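Local atomic coordinates of UTP--glucose-1-phosphate uridylyltransferase (Acinetobacter baumannii, PDB entry 6IKX), a protein that catalyses the transfer of a uridylyl group from UTP to alpha-D-glucose 1-phosphate, yielding UDP-alpha-D-glucose and diphosphate. Residues 125-130 / 208-213; 172-177 / 202-207. The protein carries 1 engineered substitution. All blocks are in the same frame, centred on the assembly; numbering follows the deposited sequence.

Contact 1 of 2, residues 125-130 / 208-213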
ATOM      1  N   PHE A 125     -21.709 -19.492 -13.092  1.00 43.69           N
ATOM      2  CA  PHE A 125     -21.198 -18.159 -12.662  1.00 40.55           C
ATOM      3  C   PHE A 125     -21.074 -17.191 -13.827  1.00 36.31           C
ATOM      4  O   PHE A 125     -21.045 -17.596 -14.976  1.00 41.52           O
ATOM      5  CB  PHE A 125     -19.875 -18.300 -11.931  1.00 41.32           C
ATOM      6  CG  PHE A 125     -18.767 -18.853 -12.778  1.00 41.71           C
ATOM      7  CD1 PHE A 125     -18.699 -20.200 -13.069  1.00 43.37           C
ATOM      8  CD2 PHE A 125     -17.805 -18.018 -13.298  1.00 43.76           C
ATOM      9  CE1 PHE A 125     -17.666 -20.705 -13.848  1.00 48.26           C
ATOM     10  CE2 PHE A 125     -16.763 -18.523 -14.063  1.00 47.76           C
ATOM     11  CZ  PHE A 125     -16.694 -19.865 -14.345  1.00 46.21           C
ATOM     12  N   ALA A 126     -21.082 -15.910 -13.522  1.00 34.63           N
ATOM     13  CA  ALA A 126     -20.938 -14.882 -14.567  1.00 39.96           C
ATOM     14  C   ALA A 126     -19.467 -14.415 -14.588  1.00 40.50           C
ATOM     15  O   ALA A 126     -18.782 -14.606 -13.582  1.00 36.43           O
ATOM     16  CB  ALA A 126     -21.956 -13.795 -14.322  1.00 36.22           C
ATOM     17  N   VAL A 127     -18.989 -13.894 -15.723  1.00 45.05           N
ATOM     18  CA  VAL A 127     -17.682 -13.181 -15.853  1.00 40.52           C
ATOM     19  C   VAL A 127     -17.988 -11.783 -16.376  1.00 40.21           C
ATOM     20  O   VAL A 127     -18.762 -11.677 -17.342  1.00 42.01           O
ATOM     21  CB  VAL A 127     -16.703 -13.915 -16.784  1.00 42.93           C
ATOM     22  CG1 VAL A 127     -15.429 -13.118 -16.991  1.00 41.68           C
ATOM     23  CG2 VAL A 127     -16.397 -15.335 -16.305  1.00 39.66           C
ATOM     24  N   LEU A 128     -17.541 -10.762 -15.656  1.00 37.72           N
ATOM     25  CA  LEU A 128     -17.668  -9.329 -16.059  1.00 44.98           C
ATOM     26  C   LEU A 128     -16.239  -8.854 -16.319  1.00 37.86           C
ATOM     27  O   LEU A 128     -15.443  -8.894 -15.353  1.00 35.75           O
ATOM     28  CB  LEU A 128     -18.283  -8.433 -14.964  1.00 48.20           C
ATOM     29  CG  LEU A 128     -19.708  -8.681 -14.438  1.00 52.72           C
ATOM     30  CD1 LEU A 128     -20.705  -7.663 -15.004  1.00 54.25           C
ATOM     31  CD2 LEU A 128     -20.188 -10.104 -14.643  1.00 52.99           C
ATOM     32  N   LEU A 129     -15.906  -8.508 -17.554  1.00 39.97           N
ATOM     33  CA  LEU A 129     -14.653  -7.761 -17.852  1.00 45.96           C
ATOM     34  C   LEU A 129     -14.939  -6.294 -17.529  1.00 48.26           C
ATOM     35  O   LEU A 129     -15.740  -5.637 -18.177  1.00 43.71           O
ATOM     36  CB  LEU A 129     -14.232  -7.939 -19.310  1.00 47.29           C
ATOM     37  CG  LEU A 129     -13.876  -9.353 -19.781  1.00 51.15           C
ATOM     38  CD1 LEU A 129     -12.801  -9.286 -20.850  1.00 48.56           C
ATOM     39  CD2 LEU A 129     -13.408 -10.261 -18.663  1.00 52.96           C
ATOM     40  N   PRO A 130     -14.273  -5.743 -16.505  1.00 51.05           N
ATOM     41  CA  PRO A 130     -14.583  -4.405 -15.996  1.00 56.70           C
ATOM     42  C   PRO A 130     -14.031  -3.195 -16.777  1.00 52.12           C
ATOM     43  O   PRO A 130     -14.398  -2.105 -16.477  1.00 53.38           O
ATOM     44  CB  PRO A 130     -13.900  -4.454 -14.633  1.00 62.08           C
ATOM     45  CG  PRO A 130     -12.645  -5.260 -14.941  1.00 71.77           C
ATOM     46  CD  PRO A 130     -13.148  -6.386 -15.819  1.00 57.40           C
ATOM     47  N   GLY A 208     -17.520  -9.045 -23.518  1.00 38.97           N
ATOM     48  CA  GLY A 208     -16.876  -9.282 -22.210  1.00 42.62           C
ATOM     49  C   GLY A 208     -17.883  -9.458 -21.074  1.00 42.39           C
ATOM     50  O   GLY A 208     -17.593  -9.004 -19.911  1.00 37.58           O
ATOM     51  N   ARG A 209     -19.017 -10.102 -21.383  1.00 41.46           N
ATOM     52  CA  ARG A 209     -20.004 -10.623 -20.409  1.00 41.03           C
ATOM     53  C   ARG A 209     -20.292 -12.089 -20.749  1.00 38.46           C
ATOM     54  O   ARG A 209     -20.579 -12.413 -21.898  1.00 37.45           O
ATOM     55  CB  ARG A 209     -21.275  -9.763 -20.398  1.00 46.95           C
ATOM     56  CG  ARG A 209     -21.049  -8.293 -20.056  1.00 46.71           C
ATOM     57  CD  ARG A 209     -20.671  -8.064 -18.596  1.00 43.23           C
ATOM     58  NE  ARG A 209     -20.640  -6.641 -18.239  1.00 47.75           N
ATOM     59  CZ  ARG A 209     -19.547  -5.863 -18.201  1.00 41.90           C
ATOM     60  NH1 ARG A 209     -18.349  -6.323 -18.514  1.00 41.41           N
ATOM     61  NH2 ARG A 209     -19.660  -4.612 -17.835  1.00 42.28           N
ATOM     62  N   TYR A 210     -20.191 -12.958 -19.759  1.00 38.89           N
ATOM     63  CA  TYR A 210     -20.352 -14.416 -19.920  1.00 39.73           C
ATOM     64  C   TYR A 210     -21.164 -14.950 -18.737  1.00 41.86           C
ATOM     65  O   TYR A 210     -21.069 -14.435 -17.611  1.00 40.75           O
ATOM     66  CB  TYR A 210     -19.001 -15.129 -20.015  1.00 39.02           C
ATOM     67  CG  TYR A 210     -18.018 -14.560 -21.010  1.00 44.88           C
ATOM     68  CD1 TYR A 210     -17.363 -13.348 -20.784  1.00 48.31           C
ATOM     69  CD2 TYR A 210     -17.714 -15.240 -22.171  1.00 39.46           C
ATOM     70  CE1 TYR A 210     -16.458 -12.829 -21.699  1.00 50.11           C
ATOM     71  CE2 TYR A 210     -16.789 -14.748 -23.079  1.00 48.36           C
ATOM     72  CZ  TYR A 210     -16.153 -13.544 -22.840  1.00 46.76           C
ATOM     73  OH  TYR A 210     -15.244 -13.087 -23.735  1.00 50.26           O
ATOM     74  N   VAL A 211     -21.971 -15.965 -19.015  1.00 41.69           N
ATOM     75  CA  VAL A 211     -22.481 -16.920 -17.994  1.00 40.70           C
ATOM     76  C   VAL A 211     -22.044 -18.293 -18.471  1.00 37.53           C
ATOM     77  O   VAL A 211     -22.295 -18.585 -19.621  1.00 43.07           O
ATOM     78  CB  VAL A 211     -23.999 -16.801 -17.851  1.00 42.75           C
ATOM     79  CG1 VAL A 211     -24.495 -17.613 -16.670  1.00 50.26           C
ATOM     80  CG2 VAL A 211     -24.415 -15.348 -17.767  1.00 40.97           C
ATOM     81  N   LEU A 212     -21.331 -19.029 -17.627  1.00 44.72           N
ATOM     82  CA  LEU A 212     -20.607 -20.279 -17.950  1.00 40.19           C
ATOM     83  C   LEU A 212     -20.924 -21.281 -16.855  1.00 40.50           C
ATOM     84  O   LEU A 212     -21.200 -20.910 -15.717  1.00 45.93           O
ATOM     85  CB  LEU A 212     -19.093 -20.044 -17.969  1.00 46.01           C
ATOM     86  CG  LEU A 212     -18.576 -18.880 -18.804  1.00 47.25           C
ATOM     87  CD1 LEU A 212     -17.114 -18.625 -18.480  1.00 50.59           C
ATOM     88  CD2 LEU A 212     -18.740 -19.135 -20.291  1.00 46.96           C
ATOM     89  N   PRO A 213     -20.910 -22.578 -17.174  1.00 39.76           N
ATOM     90  CA  PRO A 213     -20.956 -23.609 -16.151  1.00 46.94           C
ATOM     91  C   PRO A 213     -19.595 -23.812 -15.486  1.00 43.37           C
ATOM     92  O   PRO A 213     -18.626 -23.409 -16.031  1.00 44.26           O
ATOM     93  CB  PRO A 213     -21.378 -24.853 -16.958  1.00 47.72           C
ATOM     94  CG  PRO A 213     -20.789 -24.615 -18.323  1.00 44.39           C
ATOM     95  CD  PRO A 213     -20.953 -23.124 -18.535  1.00 45.22           C
TER
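F125 to L128 and R209 to L212 pair as antiparallel strands inside the central mixed sheet of this GT-A-type nucleotidyltransferase fold. F125/L212 and V127/Y210 are hydrogen-bonded pairs, A126/V211 and L128/R209 non-hydrogen-bonded ones; the A126/V211 pair has the shortest CA-CA distance of the four, 4.3 Å.

Bumps and hollows alternate on the face of F125, V127, Y210 and L212. L212 reaches obliquely across to its diagonal neighbour, setting CD1 4.0 Å from CG2 of V127, and the same methyl lies 4.3 Å from CZ of F125. V127 also meets Y210, its CB 4.1 Å from ring atom CD1. V127 thus packs against both a leucine tip and a tyrosine ring.

On the opposite face, L128 and R209 cross. The arginine chain bends at CB-CG (chi2 -70°), which brings the guanidinium back over the neighbouring strand, and CD1 of L128 sits over one of its faces, 3.4 Å from NE. R209 NH2 also forms a salt bridge with E42 and a hydrogen bond with V132 O.

Just past strand 125-128, L129 lies against G208, whose backbone angles (101°/36°) suit a residue without a side chain. R209 NH1 donates to L129 O at 2.7 Å, meeting that oxygen from above the carbonyl plane, and also to G208 O, which takes L129 N as well.

Contact 2 of 2, residues 172-177 / 202-207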
ATOM      1  N   GLY A 172     -13.189  -9.628 -31.486  1.00 53.32           N
ATOM      2  CA  GLY A 172     -13.647 -11.031 -31.493  1.00 54.32           C
ATOM      3  C   GLY A 172     -15.063 -11.055 -32.039  1.00 49.64           C
ATOM      4  O   GLY A 172     -15.854 -10.211 -31.572  1.00 51.77           O
ATOM      5  N   ILE A 173     -15.350 -11.892 -33.044  1.00 52.45           N
ATOM      6  CA  ILE A 173     -16.668 -11.950 -33.753  1.00 51.02           C
ATOM      7  C   ILE A 173     -17.227 -13.376 -33.664  1.00 49.16           C
ATOM      8  O   ILE A 173     -16.473 -14.317 -33.961  1.00 43.34           O
ATOM      9  CB  ILE A 173     -16.511 -11.510 -35.220  1.00 45.59           C
ATOM     10  CG1 ILE A 173     -16.170 -10.024 -35.330  1.00 49.85           C
ATOM     11  CG2 ILE A 173     -17.758 -11.867 -36.023  1.00 48.71           C
ATOM     12  CD1 ILE A 173     -17.368  -9.091 -35.536  1.00 50.71           C
ATOM     13  N   VAL A 174     -18.512 -13.541 -33.343  1.00 50.96           N
ATOM     14  CA  VAL A 174     -19.099 -14.906 -33.184  1.00 51.57           C
ATOM     15  C   VAL A 174     -19.565 -15.432 -34.546  1.00 52.77           C
ATOM     16  O   VAL A 174     -20.039 -14.667 -35.393  1.00 56.83           O
ATOM     17  CB  VAL A 174     -20.226 -14.959 -32.141  1.00 48.75           C
ATOM     18  CG1 VAL A 174     -19.666 -14.748 -30.751  1.00 53.89           C
ATOM     19  CG2 VAL A 174     -21.363 -13.989 -32.433  1.00 48.26           C
ATOM     20  N   ASP A 175     -19.398 -16.733 -34.704  1.00 58.55           N
ATOM     21  CA  ASP A 175     -20.006 -17.605 -35.736  1.00 58.56           C
ATOM     22  C   ASP A 175     -21.452 -17.948 -35.336  1.00 54.56           C
ATOM     23  O   ASP A 175     -21.650 -18.807 -34.472  1.00 61.18           O
ATOM     24  CB  ASP A 175     -19.124 -18.853 -35.849  1.00 64.29           C
ATOM     25  CG  ASP A 175     -19.367 -19.695 -37.078  1.00 68.90           C
ATOM     26  OD1 ASP A 175     -19.837 -19.115 -38.047  1.00 55.77           O
ATOM     27  OD2 ASP A 175     -19.068 -20.923 -37.036  1.00 80.57           O
ATOM     28  N   VAL A 176     -22.447 -17.328 -35.954  1.00 51.30           N
ATOM     29  CA  VAL A 176     -23.866 -17.759 -35.833  1.00 57.14           C
ATOM     30  C   VAL A 176     -24.468 -17.927 -37.236  1.00 62.23           C
ATOM     31  O   VAL A 176     -23.909 -17.380 -38.160  1.00 66.00           O
ATOM     32  CB  VAL A 176     -24.639 -16.768 -34.947  1.00 57.89           C
ATOM     33  CG1 VAL A 176     -24.152 -16.888 -33.513  1.00 64.74           C
ATOM     34  CG2 VAL A 176     -24.538 -15.337 -35.431  1.00 55.74           C
ATOM     35  N   ALA A 177     -25.548 -18.695 -37.399  1.00 72.96           N
ATOM     36  CA  ALA A 177     -26.255 -18.852 -38.696  1.00 67.73           C
ATOM     37  C   ALA A 177     -26.835 -17.489 -39.094  1.00 69.75           C
ATOM     38  O   ALA A 177     -26.335 -16.907 -40.052  1.00 77.58           O
ATOM     39  CB  ALA A 177     -27.317 -19.914 -38.606  1.00 67.87           C
ATOM     40  N   SER A 202     -20.142 -12.883 -38.944  1.00 56.09           N
ATOM     41  CA  SER A 202     -21.288 -12.012 -38.580  1.00 56.00           C
ATOM     42  C   SER A 202     -20.770 -10.595 -38.288  1.00 60.12           C
ATOM     43  O   SER A 202     -19.550 -10.371 -38.413  1.00 51.49           O
ATOM     44  CB  SER A 202     -22.028 -12.571 -37.395  1.00 60.29           C
ATOM     45  OG  SER A 202     -21.348 -12.288 -36.182  1.00 57.31           O
ATOM     46  N   ASN A 203     -21.652  -9.681 -37.868  1.00 58.56           N
ATOM     47  CA  ASN A 203     -21.248  -8.342 -37.363  1.00 57.60           C
ATOM     48  C   ASN A 203     -21.424  -8.284 -35.834  1.00 53.18           C
ATOM     49  O   ASN A 203     -21.540  -7.158 -35.286  1.00 52.03           O
ATOM     50  CB  ASN A 203     -22.042  -7.238 -38.058  1.00 58.33           C
ATOM     51  CG  ASN A 203     -23.488  -7.252 -37.632  1.00 58.01           C
ATOM     52  OD1 ASN A 203     -23.974  -8.259 -37.122  1.00 64.65           O
ATOM     53  ND2 ASN A 203     -24.170  -6.139 -37.816  1.00 50.35           N
ATOM     54  N   LEU A 204     -21.424  -9.447 -35.171  1.00 55.56           N
ATOM     55  CA  LEU A 204     -21.735  -9.611 -33.722  1.00 54.53           C
ATOM     56  C   LEU A 204     -20.425  -9.756 -32.919  1.00 55.44           C
ATOM     57  O   LEU A 204     -19.763 -10.830 -33.026  1.00 43.55           O
ATOM     58  CB  LEU A 204     -22.681 -10.811 -33.521  1.00 57.56           C
ATOM     59  CG  LEU A 204     -24.103 -10.686 -34.107  1.00 60.70           C
ATOM     60  CD1 LEU A 204     -25.007 -11.800 -33.598  1.00 63.13           C
ATOM     61  CD2 LEU A 204     -24.759  -9.340 -33.808  1.00 58.27           C
ATOM     62  N   SER A 205     -20.077  -8.725 -32.122  1.00 55.97           N
ATOM     63  CA  SER A 205     -18.787  -8.618 -31.380  1.00 50.85           C
ATOM     64  C   SER A 205     -18.947  -9.140 -29.948  1.00 42.35           C
ATOM     65  O   SER A 205     -19.974  -8.867 -29.352  1.00 36.75           O
ATOM     66  CB  SER A 205     -18.260  -7.209 -31.388  1.00 49.95           C
ATOM     67  OG  SER A 205     -18.888  -6.407 -30.395  1.00 56.18           O
ATOM     68  N   VAL A 206     -17.957  -9.880 -29.450  1.00 40.09           N
ATOM     69  CA  VAL A 206     -17.859 -10.321 -28.034  1.00 42.48           C
ATOM     70  C   VAL A 206     -17.643  -9.094 -27.142  1.00 50.29           C
ATOM     71  O   VAL A 206     -16.668  -8.361 -27.364  1.00 55.25           O
ATOM     72  CB  VAL A 206     -16.705 -11.312 -27.867  1.00 45.64           C
ATOM     73  CG1 VAL A 206     -16.549 -11.712 -26.403  1.00 42.56           C
ATOM     74  CG2 VAL A 206     -16.892 -12.500 -28.792  1.00 49.04           C
ATOM     75  N   VAL A 207     -18.500  -8.867 -26.148  1.00 53.79           N
ATOM     76  CA  VAL A 207     -18.446  -7.616 -25.340  1.00 47.55           C
ATOM     77  C   VAL A 207     -17.617  -7.827 -24.060  1.00 46.75           C
ATOM     78  O   VAL A 207     -17.034  -6.845 -23.593  1.00 46.34           O
ATOM     79  CB  VAL A 207     -19.871  -7.145 -25.073  1.00 56.34           C
ATOM     80  CG1 VAL A 207     -19.914  -6.084 -23.997  1.00 65.15           C
ATOM     81  CG2 VAL A 207     -20.513  -6.656 -26.362  1.00 61.17           C
TER
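G172 to V174 and L204 to V206 meet at a single beta bridge, I173 with S205, where a two-stranded antiparallel sheet (172-175 with 190-193) touches an arm of the mixed sheet in this GT-A-type fold. The strand directions differ by 120°, so the chains splay apart beyond a short junction. G172 and V206 are both UDP-glucose-binding positions, and the junction therefore sets two ligand-site residues side by side.

Two backbone hydrogen bonds frame the bridge. V174 N donates to L204 O at 3.0 Å, and the donor lies nearly in line with the carbonyl (C=O...N 173°). V206 N donates to G172 O over the same distance but approaches from above the carbonyl plane. Two CA-H...O contacts accompany them, one from I173 CA to L204 O and one from S205 CA to G172 O.

The polar side-chain contact belongs to S202. Its OG lies between the backbone N and the carbonyl carbon (chi1 79°), a setting from which it accepts from L204 N as an ST turn and donates to V174 O. One hydroxyl thereby ties the approach to strand 204-207 to V174, the residue that follows I173 of the bridge. S205 OG instead bonds to E161 O on strand 156-162, which pairs with strand 204-207.

Apolar packing fills in around these bonds. V174 is the hub: CG2 lies against CB of L204, while CG1 reaches toward CG2 of V206. V176 crosses L204 at about a right angle, with its CG2 4.0 Å from leucine CD1, and V160 touches both V174 and L204. I173 leans the other way, over the serine turn, its CG2 3.3 Å from S202 O and 3.6 Å from S202 OG.

How the contacts relate
The two contacts lie with centres about 16 Å apart and meet in sequence where strand 204-207 gives way to strand 209-212 at the corner formed by G208. Contact 2 is nested within the loop that contact 1 closes: the chain runs through 125-130, 172-177, 202-207 and directly on to 208-213. Strand 156-162 pairs antiparallel with both 204-207 and 209-212, so one side of contact 2 shares the mixed sheet with contact 1, while strand 172-175 belongs to a separate two-stranded sheet. The centre of contact 1 is about 7 Å from the chain centre and that of contact 2 about 18 Å, at UDP-glucose-binding positions. The continuous 202-213 chain therefore links the sheet core to the sugar-nucleotide site.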